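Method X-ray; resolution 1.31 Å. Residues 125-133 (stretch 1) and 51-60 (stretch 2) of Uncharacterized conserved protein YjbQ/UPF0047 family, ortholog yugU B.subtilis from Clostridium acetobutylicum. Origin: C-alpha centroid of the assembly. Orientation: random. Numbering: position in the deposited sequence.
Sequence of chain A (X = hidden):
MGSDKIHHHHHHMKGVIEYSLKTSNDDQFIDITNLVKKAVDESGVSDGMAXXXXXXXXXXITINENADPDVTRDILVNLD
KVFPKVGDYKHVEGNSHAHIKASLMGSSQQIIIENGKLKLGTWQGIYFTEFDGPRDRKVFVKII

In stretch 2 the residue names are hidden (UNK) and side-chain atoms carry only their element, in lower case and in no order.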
# COMPACT_ATOMS: atom_id res chain seq x y z
N GLY A 125 1.95 14.29 5.96
CA GLY A 125 0.48 14.44 5.97
C GLY A 125 -0.22 13.35 5.22
O GLY A 125 0.39 12.63 4.46
N ILE A 126 -1.52 13.25 5.48
CA ILE A 126 -2.39 12.22 4.94
C ILE A 126 -3.19 12.84 3.81
O ILE A 126 -3.80 13.91 4.01
CB ILE A 126 -3.36 11.68 5.98
CG1 ILE A 126 -2.63 11.15 7.22
CG2 ILE A 126 -4.20 10.58 5.34
CD1 ILE A 126 -3.51 11.15 8.47
N TYR A 127 -3.14 12.24 2.62
CA TYR A 127 -3.77 12.76 1.42
C TYR A 127 -4.77 11.83 0.80
O TYR A 127 -4.54 10.64 0.66
CB TYR A 127 -2.71 13.00 0.37
CG TYR A 127 -1.87 14.20 0.57
CD1 TYR A 127 -2.36 15.45 0.23
CD2 TYR A 127 -0.58 14.12 1.04
CE1 TYR A 127 -1.59 16.58 0.37
CE2 TYR A 127 0.20 15.24 1.15
CZ TYR A 127 -0.32 16.46 0.82
OH TYR A 127 0.46 17.62 0.91
N PHE A 128 -5.92 12.39 0.43
CA PHE A 128 -6.80 11.78 -0.56
C PHE A 128 -6.23 12.10 -1.95
O PHE A 128 -5.98 13.28 -2.26
CB PHE A 128 -8.18 12.42 -0.43
CG PHE A 128 -9.23 11.81 -1.30
CD1 PHE A 128 -9.39 12.20 -2.59
CD2 PHE A 128 -10.09 10.85 -0.80
CE1 PHE A 128 -10.38 11.63 -3.40
CE2 PHE A 128 -11.09 10.32 -1.60
CZ PHE A 128 -11.21 10.69 -2.88
N THR A 129 -5.97 11.07 -2.78
CA THR A 129 -5.37 11.23 -4.09
C THR A 129 -6.46 11.01 -5.16
O THR A 129 -6.83 9.87 -5.48
CB THR A 129 -4.15 10.29 -4.33
OG1 THR A 129 -4.57 8.92 -4.27
CG2 THR A 129 -3.15 10.45 -3.17
N GLU A 130 -6.97 12.11 -5.72
CA GLU A 130 -7.96 12.05 -6.77
C GLU A 130 -7.27 11.82 -8.08
O GLU A 130 -6.38 12.60 -8.44
CB GLU A 130 -8.74 13.37 -6.79
CG GLU A 130 -9.70 13.52 -7.98
CD GLU A 130 -10.84 12.54 -7.88
OE1 GLU A 130 -10.66 11.37 -8.24
OE2 GLU A 130 -11.94 12.94 -7.44
N PHE A 131 -7.74 10.83 -8.85
CA PHE A 131 -7.28 10.64 -10.23
C PHE A 131 -8.35 10.77 -11.34
O PHE A 131 -8.00 10.65 -12.53
CB PHE A 131 -6.53 9.33 -10.35
CG PHE A 131 -5.32 9.27 -9.45
CD1 PHE A 131 -4.24 10.13 -9.65
CD2 PHE A 131 -5.27 8.37 -8.40
CE1 PHE A 131 -3.11 10.07 -8.84
CE2 PHE A 131 -4.15 8.31 -7.56
CZ PHE A 131 -3.10 9.16 -7.77
N ASP A 132 -9.60 11.00 -10.97
CA ASP A 132 -10.71 11.19 -11.93
C ASP A 132 -11.71 12.23 -11.47
O ASP A 132 -12.91 11.99 -11.44
CB ASP A 132 -11.42 9.86 -12.20
CG ASP A 132 -12.37 9.94 -13.40
OD1 ASP A 132 -12.10 10.70 -14.36
OD2 ASP A 132 -13.37 9.20 -13.37
N GLY A 133 -11.20 13.40 -11.08
CA GLY A 133 -12.08 14.49 -10.67
C GLY A 133 -12.49 15.33 -11.86
O GLY A 133 -12.07 15.06 -12.98
N UNK A 51 -7.55 4.50 10.80
CA UNK A 51 -7.60 3.89 9.47
C UNK A 51 -8.39 4.80 8.56
O UNK A 51 -9.47 5.25 8.97
c UNK A 51 -7.51 1.55 10.46
c UNK A 51 -8.38 1.89 8.14
c UNK A 51 -8.28 2.49 9.54
N UNK A 52 -7.82 5.14 7.40
CA UNK A 52 -8.37 6.07 6.46
C UNK A 52 -8.61 5.32 5.15
O UNK A 52 -7.65 4.83 4.58
c UNK A 52 -7.03 7.91 7.53
c UNK A 52 -8.00 8.26 5.27
c UNK A 52 -7.41 7.25 6.21
N UNK A 53 -9.84 5.18 4.72
CA UNK A 53 -10.22 4.30 3.59
C UNK A 53 -10.94 5.09 2.48
O UNK A 53 -11.87 5.89 2.77
c UNK A 53 -12.79 1.30 1.23
c UNK A 53 -12.52 2.27 2.17
c UNK A 53 -11.14 3.17 4.08
c UNK A 53 -10.96 0.02 1.99
c UNK A 53 -11.98 0.20 1.13
c UNK A 53 -10.68 0.96 2.94
c UNK A 53 -11.45 2.11 3.04
N UNK A 54 -10.54 4.85 1.22
CA UNK A 54 -11.17 5.47 0.09
C UNK A 54 -12.09 4.49 -0.62
O UNK A 54 -11.60 3.49 -1.19
s UNK A 54 -10.77 6.64 -2.36
c UNK A 54 -10.11 5.97 -0.87
N UNK A 55 -13.40 4.73 -0.62
CA UNK A 55 -14.34 3.80 -1.28
C UNK A 55 -14.44 3.94 -2.80
O UNK A 55 -15.30 3.26 -3.41
c UNK A 55 -15.55 5.63 -0.39
c UNK A 55 -15.67 4.16 -0.63
c UNK A 55 -14.11 5.87 -0.01
N UNK A 56 -13.60 4.76 -3.42
CA UNK A 56 -13.64 5.03 -4.84
C UNK A 56 -12.50 4.31 -5.55
O UNK A 56 -11.36 4.43 -5.14
c UNK A 56 -14.42 8.14 -3.23
c UNK A 56 -13.49 6.53 -5.04
n UNK A 56 -15.68 8.60 -2.95
c UNK A 56 -14.52 7.31 -4.29
c UNK A 56 -16.53 8.06 -3.80
n UNK A 56 -15.85 7.29 -4.64
N UNK A 57 -12.78 3.64 -6.64
CA UNK A 57 -11.79 2.87 -7.36
C UNK A 57 -10.88 3.70 -8.28
O UNK A 57 -9.95 3.16 -8.83
c UNK A 57 -12.43 1.75 -8.12
o UNK A 57 -13.36 2.30 -9.04
c UNK A 57 -13.13 0.79 -7.18
N UNK A 58 -11.16 5.00 -8.39
CA UNK A 58 -10.35 5.94 -9.18
C UNK A 58 -9.74 7.03 -8.31
O UNK A 58 -9.32 8.08 -8.80
o UNK A 58 -12.36 7.05 -9.74
c UNK A 58 -11.16 6.53 -10.30
c UNK A 58 -11.48 5.47 -11.34
N UNK A 59 -9.61 6.73 -7.01
CA UNK A 59 -8.90 7.58 -6.07
C UNK A 59 -8.26 6.65 -5.01
O UNK A 59 -8.54 5.46 -4.95
c UNK A 59 -9.81 8.59 -5.47
N UNK A 60 -7.40 7.23 -4.19
CA UNK A 60 -6.74 6.46 -3.17
C UNK A 60 -6.31 7.35 -2.01
O UNK A 60 -6.77 8.50 -1.88
O HOH W 1 -14.35 7.43 -11.68

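Position 51 carries three carbons, one bearing the other two, and lies beyond reach of stretch 1: a beta-branched valine, V51, at home in a strand. Position 52 has the same three-carbon fork, but its CA-to-CB bond points toward stretch 1 and one branch approaches I126. This is V52; V52 CG1 lies 4.5 Å from I126 CG2, a loose apolar contact between buried side chains.

At position 53 one carbon leads to a ring of six carbons with no oxygen attached, so the residue is phenylalanine, F53; its ring is buried but does not meet stretch 1. Position 54 shows one carbon and then one sulfur, which approaches the F128 ring: cysteine, C54. C54 SG lies 3.8 Å from F128 CE2, an oblique sulfur-aromatic contact that suits a polarizable sulfur on a short side chain. Position 55 has three carbons closing a ring onto its own backbone nitrogen, the signature of proline, P55, in the loop after the strand.

Position 56 bears one carbon and a five-membered ring of three carbons and two nitrogens, which meets the edge of the F128 ring: histidine, H56. H56 CD2 sits 4.1 Å from F128 CZ, and the flat ring can lie there while NE2 is hydrogen-bonded elsewhere in the structure. H56 N donates to C54 SG (3.6 Å), and H56 opens a type I turn. Position 57, one carbon carrying an oxygen and a carbon, is out of reach of stretch 1: threonine, T57, a small polar side chain compatible with a partly exposed turn.

Position 58 repeats that fork; its side chain nears D132 and its backbone O meets F131. It is T58. T58 OG1 is 2.8 Å from the O of water 1, which donates to D132 OD2 (2.6 Å), so a hydroxyl serves well here.

Position 59 has a single side-chain carbon, near F128 and E130: alanine, A59. The small A59 CB fits 3.6 Å from F128 CZ and 4.0 Å from E130 OE1. Position 60, beside T129, has no side-chain atoms and is glycine, G60; an ideal CB would stand 3.4 Å from T129 OG1, close but not a clash.

The contact works as a short antiparallel pairing. T129 N donates to G60 O (2.8 Å, nearly linear) and G60 N to T129 O (3.0 Å); E130 and A59 form the adjacent non-hydrogen-bonded pair. F131 N to T58 O (3.2 Å) extends the ladder into the turn. Around this backbone core, F128 gathers C54, H56 and A59, with G60 O over one face of its ring, and the water ties T58 to D132.

Stretch 2, residues 51-60: VVFCPHTTAG
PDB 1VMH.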